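NRPS (Penicillium fellutanum, PDB 6NKI) binds NADPH in a Rossmann-type domain of the male sterility protein family and forms part of a nonribosomal peptide synthetase. Local coordinates at residues 33-38 and 67-72; 85-90 and 96-101; 142-147 and 204-209. All blocks are in the same frame, centred on the assembly; numbering follows the deposited sequence.

Interaction 1 of 3, residues 33-38 and 67-72; sequences LGTHIL and IQAARL
Two consecutive helices of the Rossmann fold meet here, Thr35 of helix 32-43 facing Ala69 and Ala70 near the end of helix 59-72. At the first of these helices the glycine-rich GxxGxxG motif runs from the preceding loop into the first turn, Gly34 being its last glycine. Each helix is the connection of a beta-alpha-beta crossover, the one joining strands 22-27 and 47-54, the other joining 47-54 and 84-88. The contact therefore joins two neighbouring crossovers.

The touching is done almost entirely by one side chain against two methyl groups and a stretch of backbone. Thr35 turns its hydroxyl out from its own helix, OG1 standing trans to the backbone N (chi1 -171°), and this aims it at the Ala69-Ala70 peptide. OG1 comes to 3.5 Å from Ala69 O, a polar approach not counted as a hydrogen bond. It also rests 3.8 Å from Ala70 CA. The methyls follow at slightly greater range, Ala70 CB lying 4.0 Å from Thr35 OG1. The other branch, Thr35 CG2, reaches Ala69 O at 3.9 Å. With such short side chains between them, the backbones come near, and Thr35 CA is 6.2 Å from Ala70 CA.

The hydroxyl finds its polar partner just beyond helix 59-72, where the indole NE1 of Trp75 is hydrogen-bonded to OG1. Ala70 packs on the same indole, which Leu38 also touches from helix 32-43, while Leu33 of that helix reaches the bound NADPH.

Chemically, then, the junction is small and buried, covering 106 Å² in all. Direct contact between the helices rests on close packing, with a polar but unbonded approach of OG1 to Ala69 O, and the one buried hydroxyl is satisfied by a tryptophan that both helices touch.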
# COMPACT_ATOMS: atom_id res chain seq x y z
N LEU A 33 -8.54 4.11 13.93
CA LEU A 33 -7.56 3.02 13.94
C LEU A 33 -8.09 1.76 14.61
O LEU A 33 -8.00 0.66 14.05
CB LEU A 33 -6.30 3.50 14.67
CG LEU A 33 -5.18 2.47 14.72
CD1 LEU A 33 -4.90 1.88 13.33
CD2 LEU A 33 -3.93 3.19 15.24
N GLY A 34 -8.67 1.92 15.80
CA GLY A 34 -9.02 0.77 16.61
C GLY A 34 -10.05 -0.13 15.96
O GLY A 34 -9.92 -1.36 15.99
N THR A 35 -11.09 0.45 15.37
CA THR A 35 -12.08 -0.40 14.72
C THR A 35 -11.46 -1.19 13.57
O THR A 35 -11.94 -2.29 13.25
CB THR A 35 -13.27 0.42 14.21
OG1 THR A 35 -14.30 -0.47 13.76
CG2 THR A 35 -12.87 1.38 13.06
N HIS A 36 -10.38 -0.68 12.96
CA HIS A 36 -9.74 -1.42 11.88
C HIS A 36 -8.83 -2.51 12.42
O HIS A 36 -8.75 -3.61 11.83
CB HIS A 36 -8.97 -0.49 10.94
CG HIS A 36 -9.86 0.31 10.04
ND1 HIS A 36 -10.25 1.60 10.32
CD2 HIS A 36 -10.48 -0.03 8.88
CE1 HIS A 36 -11.05 2.04 9.37
NE2 HIS A 36 -11.21 1.07 8.49
N ILE A 37 -8.13 -2.22 13.52
CA ILE A 37 -7.43 -3.29 14.23
C ILE A 37 -8.42 -4.38 14.59
O ILE A 37 -8.17 -5.57 14.35
CB ILE A 37 -6.71 -2.73 15.46
CG1 ILE A 37 -5.74 -1.64 15.05
CG2 ILE A 37 -5.99 -3.86 16.21
CD1 ILE A 37 -5.20 -0.85 16.24
N LEU A 38 -9.60 -3.99 15.08
CA LEU A 38 -10.62 -4.97 15.43
C LEU A 38 -10.98 -5.83 14.22
O LEU A 38 -10.83 -7.05 14.24
CB LEU A 38 -11.84 -4.26 16.03
CG LEU A 38 -12.91 -5.24 16.52
CD1 LEU A 38 -12.32 -6.05 17.65
CD2 LEU A 38 -14.22 -4.59 16.91
N ILE A 67 -20.33 -1.75 17.31
CA ILE A 67 -20.99 -2.00 16.04
C ILE A 67 -21.03 -0.72 15.21
O ILE A 67 -20.70 -0.72 14.02
CB ILE A 67 -22.40 -2.57 16.25
CG1 ILE A 67 -22.38 -3.71 17.24
CG2 ILE A 67 -22.92 -3.17 14.95
CD1 ILE A 67 -21.46 -4.74 16.88
N GLN A 68 -21.43 0.41 15.84
CA GLN A 68 -21.63 1.62 15.05
C GLN A 68 -20.32 2.14 14.50
O GLN A 68 -20.31 2.79 13.44
CB GLN A 68 -22.26 2.75 15.85
CG GLN A 68 -21.26 3.63 16.60
CD GLN A 68 -21.89 4.86 17.24
OE1 GLN A 68 -23.10 5.05 17.19
NE2 GLN A 68 -21.05 5.74 17.80
N ALA A 69 -19.21 1.88 15.19
CA ALA A 69 -17.91 2.23 14.64
C ALA A 69 -17.54 1.31 13.48
O ALA A 69 -16.77 1.72 12.60
CB ALA A 69 -16.83 2.20 15.73
N ALA A 70 -18.10 0.10 13.47
CA ALA A 70 -17.82 -0.91 12.47
C ALA A 70 -18.82 -0.92 11.34
O ALA A 70 -18.58 -1.54 10.31
CB ALA A 70 -17.80 -2.29 13.13
N ARG A 71 -19.97 -0.26 11.54
CA ARG A 71 -20.82 0.06 10.40
C ARG A 71 -20.35 1.36 9.75
O ARG A 71 -20.48 1.52 8.53
CB ARG A 71 -22.28 0.20 10.84
CG ARG A 71 -22.93 -1.06 11.41
CD ARG A 71 -24.39 -0.77 11.77
NE ARG A 71 -25.02 -1.84 12.52
CZ ARG A 71 -25.60 -2.91 11.97
NH1 ARG A 71 -25.58 -3.05 10.65
NH2 ARG A 71 -26.16 -3.84 12.73
N LEU A 72 -19.79 2.27 10.55
CA LEU A 72 -19.27 3.52 10.02
C LEU A 72 -18.11 3.26 9.06
O LEU A 72 -18.02 3.91 8.01
CB LEU A 72 -18.83 4.42 11.17
CG LEU A 72 -18.45 5.88 10.89
CD1 LEU A 72 -19.67 6.71 10.54
CD2 LEU A 72 -17.69 6.51 12.05

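Interaction 2 of 3, residues 85-90 and 96-101; sequences QVWPGD and LGLADE. With NDP (NADPH dihydro-nicotinamide-adenine-dinucleotide phosphate), chain B.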
# COMPACT_ATOMS: atom_id res chain seq x y z
N GLN A 85 -16.00 -10.15 22.97
CA GLN A 85 -16.51 -9.98 24.33
C GLN A 85 -16.16 -8.58 24.79
O GLN A 85 -15.01 -8.13 24.65
CB GLN A 85 -15.95 -11.03 25.30
CG GLN A 85 -16.52 -12.41 25.04
CD GLN A 85 -16.12 -13.41 26.10
OE1 GLN A 85 -15.39 -13.09 27.04
NE2 GLN A 85 -16.59 -14.64 25.94
N VAL A 86 -17.14 -7.89 25.35
CA VAL A 86 -16.98 -6.49 25.71
C VAL A 86 -16.75 -6.41 27.21
O VAL A 86 -17.48 -7.02 28.00
CB VAL A 86 -18.21 -5.68 25.28
CG1 VAL A 86 -18.08 -4.26 25.70
CG2 VAL A 86 -18.37 -5.77 23.78
N TRP A 87 -15.71 -5.67 27.61
CA TRP A 87 -15.44 -5.42 29.02
C TRP A 87 -15.68 -3.96 29.34
O TRP A 87 -14.87 -3.09 28.91
CB TRP A 87 -14.02 -5.80 29.40
CG TRP A 87 -13.70 -7.25 29.43
CD1 TRP A 87 -14.57 -8.30 29.30
CD2 TRP A 87 -12.41 -7.82 29.58
NE1 TRP A 87 -13.88 -9.49 29.37
CE2 TRP A 87 -12.55 -9.21 29.54
CE3 TRP A 87 -11.14 -7.27 29.75
CZ2 TRP A 87 -11.47 -10.06 29.65
CZ3 TRP A 87 -10.07 -8.12 29.87
CH2 TRP A 87 -10.24 -9.49 29.82
N PRO A 88 -16.70 -3.62 30.09
CA PRO A 88 -16.89 -2.23 30.54
C PRO A 88 -15.66 -1.74 31.31
O PRO A 88 -15.09 -2.46 32.13
CB PRO A 88 -18.12 -2.31 31.44
CG PRO A 88 -18.85 -3.55 30.98
CD PRO A 88 -17.77 -4.51 30.59
N GLY A 89 -15.28 -0.50 31.04
CA GLY A 89 -14.09 0.04 31.65
C GLY A 89 -13.89 1.50 31.31
O GLY A 89 -14.76 2.14 30.73
N ASP A 90 -12.72 2.00 31.70
CA ASP A 90 -12.38 3.41 31.56
C ASP A 90 -10.91 3.58 31.90
O ASP A 90 -10.46 3.28 33.01
CB ASP A 90 -13.28 4.30 32.44
CG ASP A 90 -13.06 5.80 32.22
OD1 ASP A 90 -12.04 6.21 31.61
OD2 ASP A 90 -13.95 6.59 32.60
N LEU A 96 -8.08 0.20 34.72
CA LEU A 96 -8.73 0.65 33.45
C LEU A 96 -10.26 0.74 33.61
O LEU A 96 -10.94 0.90 32.58
CB LEU A 96 -8.35 -0.25 32.27
CG LEU A 96 -6.86 -0.53 32.10
CD1 LEU A 96 -6.64 -1.76 31.25
CD2 LEU A 96 -6.15 0.66 31.49
N GLY A 97 -10.76 0.75 34.85
CA GLY A 97 -12.21 0.76 35.11
C GLY A 97 -12.77 -0.65 35.08
O GLY A 97 -14.00 -0.79 35.10
N LEU A 98 -11.90 -1.66 35.02
CA LEU A 98 -12.35 -3.07 34.93
C LEU A 98 -12.68 -3.67 36.29
O LEU A 98 -12.23 -3.15 37.31
CB LEU A 98 -11.28 -3.91 34.22
CG LEU A 98 -11.21 -3.75 32.71
CD1 LEU A 98 -9.95 -4.38 32.16
CD2 LEU A 98 -12.44 -4.36 32.06
N ALA A 99 -13.47 -4.74 36.26
CA ALA A 99 -13.83 -5.53 37.45
C ALA A 99 -12.67 -6.46 37.79
O ALA A 99 -11.82 -6.70 36.91
CB ALA A 99 -15.09 -6.31 37.18
N ASP A 100 -12.63 -7.00 39.01
CA ASP A 100 -11.53 -7.91 39.41
C ASP A 100 -11.54 -9.15 38.52
O ASP A 100 -10.47 -9.57 38.07
CB ASP A 100 -11.66 -8.35 40.87
CG ASP A 100 -10.70 -9.48 41.21
OD1 ASP A 100 -9.49 -9.20 41.35
OD2 ASP A 100 -11.16 -10.63 41.31
N GLU A 101 -12.74 -9.66 38.21
CA GLU A 101 -12.93 -10.87 37.37
C GLU A 101 -12.32 -10.63 35.98
O GLU A 101 -11.67 -11.55 35.47
CB GLU A 101 -14.44 -11.08 37.27
CG GLU A 101 -14.86 -12.24 36.40
CD GLU A 101 -16.36 -12.25 36.16
OE1 GLU A 101 -16.98 -11.17 36.26
OE2 GLU A 101 -16.91 -13.33 35.87
PA NDP B . -11.45 9.31 19.41
O1A NDP B . -10.67 10.48 19.93
O2A NDP B . -12.89 9.15 19.82
O5B NDP B . -10.65 7.84 19.59
C5B NDP B . -10.12 7.78 20.87
C4B NDP B . -10.46 6.42 21.49
O4B NDP B . -10.15 6.49 22.91
C3B NDP B . -11.93 6.09 21.30
O3B NDP B . -12.06 4.72 21.11
C2B NDP B . -12.60 6.45 22.67
O2B NDP B . -13.67 5.67 23.01
C1B NDP B . -11.35 6.16 23.64
N9A NDP B . -11.40 6.97 24.91
C8A NDP B . -11.33 8.37 25.08
N7A NDP B . -11.40 8.76 26.38
C5A NDP B . -11.54 7.54 27.08
C6A NDP B . -11.66 7.25 28.46
N6A NDP B . -11.68 8.25 29.40
N1A NDP B . -11.78 5.96 28.90
C2A NDP B . -11.77 5.00 27.92
N3A NDP B . -11.65 5.11 26.60
C4A NDP B . -11.53 6.42 26.19
O3 NDP B . -11.48 9.51 17.74
PN NDP B . -10.06 10.06 17.20
O1N NDP B . -10.05 9.99 15.72
O2N NDP B . -9.64 11.33 17.92
O5D NDP B . -8.66 8.93 17.63
C5D NDP B . -8.82 7.59 17.16
C4D NDP B . -7.44 6.96 16.64
O4D NDP B . -6.96 7.66 15.48
C3D NDP B . -6.31 7.04 17.71
O3D NDP B . -5.87 5.73 18.01
C2D NDP B . -5.15 7.87 17.08
O2D NDP B . -3.90 7.21 17.15
C1D NDP B . -5.53 7.93 15.62
N1N NDP B . -5.36 9.32 14.97
C2N NDP B . -6.20 9.54 13.92
C3N NDP B . -6.23 10.70 13.25
C7N NDP B . -7.15 10.64 12.14
O7N NDP B . -8.26 10.12 12.16
N7N NDP B . -6.64 11.09 10.97
C4N NDP B . -5.34 11.91 13.61
C5N NDP B . -4.33 11.54 14.66
C6N NDP B . -4.35 10.32 15.29
P2B NDP B . -15.33 6.50 22.75
O1X NDP B . -16.23 5.34 23.05
O2X NDP B . -15.31 7.65 23.77
O3X NDP B . -15.13 6.87 21.32
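The indole of Trp87 has Leu98 leaning on it, with Tyr51 and His102 stacked against the ring and Phe25 meeting it at about 25° between planes. Leu98 approaches the ring obliquely near CE3, CD1 lying 3.9 Å from Trp87 CE3. Its other methyl, CD2, reaches back to Trp87 CB at 3.4 Å. With CG of Leu98 trans to the carbonyl carbon, the branched end swings toward the strand, where CD2 also touches Pro88 O.

The second flat group is the adenine of NADPH. Its amino nitrogen N6A donates to Asp90 OD1 over 3.0 Å in a bent bond of 137°. Asp90 OD1 also lies 2.7 Å from N1A of the base, so this carboxylate oxygen faces the N1A/N6A side. The backbone N of Ser92 also bonds to OD1, which is consistent with fixing the carboxylate where it meets the adenine.

Between the two rings the chains run glycine against glycine, Gly89 CA and Gly97 CA being 4.0 Å apart. Gly89 CA points a C-H at Gly97 O (3.5 Å, 162°). The modelled Asp90 N to Leu96 O bond is too short to be relied on.

Within this chain, strand 84-88 is an edge strand of the parallel sheet and is hydrogen-bonded to strand 47-54. Val86 packs on helix 59-72, whereas the loop 96-99 passes beside Trp87 before the short helix 100-103.

Interaction 3 of 3, residues 142-147 and 204-209; sequences ANVRST and TQTKFA
Asn143 and Val144 of helix 136-156 meet Thr206 and Ala209 of helix 202-220, two successive helices of the Rossmann fold. Thr206 lies within Tyr203-Lys207, which matches the YxxxK signature of short-chain dehydrogenase-like proteins. The short segments run almost parallel, 6° between their directions and 8.8 Å between their axes, as expected of helices following adjacent parallel strands.

The polar part is a single bond between side chains. Asn143 ND2 donates to Thr206 OG1 across 3.2 Å, with an angle of 145° and the acceptor tilted 20° from the amide plane. That hydroxyl is also hydrogen-bonded to Tyr203 O one turn back in its own helix, which would leave the oxygen able to accept from the amide. Near by, Lys207 turns to another neighbour, NZ bonding to Ile166 O beyond this contact.

The apolar part belongs to Val144. Its CG2 branch, trans to the carbonyl carbon, meets helix 202-220 and lies 3.9 Å from Ala209 CB. Ser210 and Leu213 extend this surface along the same helix. On its Thr206 side, the same Val144 CG2 methyl sits 3.6 Å from the backbone O of Thr206.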
# COMPACT_ATOMS: atom_id res chain seq x y z
N ALA A 142 -5.71 8.35 32.30
CA ALA A 142 -6.37 7.66 31.20
C ALA A 142 -5.35 7.10 30.21
O ALA A 142 -5.48 5.96 29.74
CB ALA A 142 -7.35 8.61 30.51
N ASN A 143 -4.29 7.86 29.92
CA ASN A 143 -3.29 7.35 28.99
C ASN A 143 -2.20 6.56 29.72
O ASN A 143 -1.96 5.39 29.40
CB ASN A 143 -2.71 8.51 28.17
CG ASN A 143 -3.75 9.18 27.31
OD1 ASN A 143 -4.80 8.60 27.03
ND2 ASN A 143 -3.44 10.37 26.81
N VAL A 144 -1.56 7.16 30.72
CA VAL A 144 -0.32 6.58 31.23
C VAL A 144 -0.53 5.59 32.38
O VAL A 144 0.25 4.64 32.51
CB VAL A 144 0.65 7.71 31.65
CG1 VAL A 144 2.02 7.13 32.05
CG2 VAL A 144 0.76 8.75 30.56
N ARG A 145 -1.53 5.80 33.23
CA ARG A 145 -1.82 4.85 34.30
C ARG A 145 -2.28 3.52 33.73
O ARG A 145 -1.86 2.45 34.18
CB ARG A 145 -2.90 5.43 35.22
CG ARG A 145 -3.38 4.57 36.39
CD ARG A 145 -2.48 4.64 37.59
NE ARG A 145 -3.12 3.96 38.72
CZ ARG A 145 -2.59 3.82 39.94
NH1 ARG A 145 -1.40 4.34 40.22
NH2 ARG A 145 -3.27 3.18 40.88
N SER A 146 -3.18 3.60 32.74
CA SER A 146 -3.59 2.47 31.92
C SER A 146 -2.36 1.69 31.46
O SER A 146 -2.33 0.45 31.55
CB SER A 146 -4.44 2.99 30.76
OG SER A 146 -3.75 3.94 29.97
N THR A 147 -1.32 2.40 31.00
CA THR A 147 -0.10 1.72 30.55
C THR A 147 0.60 1.06 31.74
O THR A 147 1.06 -0.08 31.65
CB THR A 147 0.82 2.72 29.83
OG1 THR A 147 0.13 3.35 28.73
CG2 THR A 147 2.08 2.01 29.28
N THR A 204 0.86 14.69 23.31
CA THR A 204 2.11 14.14 22.79
C THR A 204 3.10 13.81 23.91
O THR A 204 3.95 12.92 23.76
CB THR A 204 2.72 15.13 21.81
OG1 THR A 204 2.86 16.41 22.44
CG2 THR A 204 1.82 15.29 20.59
N GLN A 205 2.98 14.49 25.05
CA GLN A 205 3.82 14.21 26.21
C GLN A 205 3.30 13.03 27.02
O GLN A 205 4.08 12.44 27.78
CB GLN A 205 3.90 15.48 27.07
CG GLN A 205 4.98 15.56 28.14
CD GLN A 205 4.93 16.88 28.89
OE1 GLN A 205 4.03 17.69 28.67
NE2 GLN A 205 5.90 17.12 29.77
N THR A 206 2.02 12.67 26.87
CA THR A 206 1.50 11.46 27.51
C THR A 206 1.92 10.21 26.75
O THR A 206 2.39 9.24 27.35
CB THR A 206 -0.03 11.49 27.59
OG1 THR A 206 -0.59 11.66 26.29
CG2 THR A 206 -0.53 12.56 28.56
N LYS A 207 1.71 10.20 25.43
CA LYS A 207 2.09 9.05 24.62
C LYS A 207 3.57 8.75 24.81
O LYS A 207 3.96 7.61 25.11
CB LYS A 207 1.79 9.30 23.13
CG LYS A 207 0.36 9.75 22.83
CD LYS A 207 -0.72 8.71 23.10
CE LYS A 207 -0.81 7.69 21.98
NZ LYS A 207 -1.95 6.74 22.12
N PHE A 208 4.42 9.77 24.66
CA PHE A 208 5.82 9.64 25.01
C PHE A 208 5.99 9.16 26.45
O PHE A 208 6.84 8.31 26.73
CB PHE A 208 6.55 10.97 24.84
CG PHE A 208 7.99 10.95 25.30
CD1 PHE A 208 9.00 10.50 24.46
CD2 PHE A 208 8.33 11.34 26.60
CE1 PHE A 208 10.32 10.47 24.89
CE2 PHE A 208 9.64 11.31 27.03
CZ PHE A 208 10.64 10.87 26.18
N ALA A 209 5.20 9.72 27.38
CA ALA A 209 5.32 9.33 28.78
C ALA A 209 5.10 7.83 28.95
O ALA A 209 5.87 7.15 29.63
CB ALA A 209 4.34 10.11 29.63

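Interactions 1 and 3 are buried contacts between helices, with centres about 13 Å from the centre of the chain; interaction 2 lies farther out, at about 22 Å, partly buried at the sheet border. Interactions 1 and 2 are tied through sequence, since helix 59-72 leads to strand 84-88, and both adjoin strand 47-54. Interactions 2 and 3 touch, Leu96 packing on Ser146. Their chemistry differs with position: close packing with an outside tryptophan partner in 1, loop backbone and aromatic packing beside the adenine in 2, an amide-hydroxyl bond plus a valine in 3. Leu33 in 1 touches the NADPH, Asp90 in 2 is hydrogen-bonded to it, and the Asn143 side chain in 3 stands about 7 Å off.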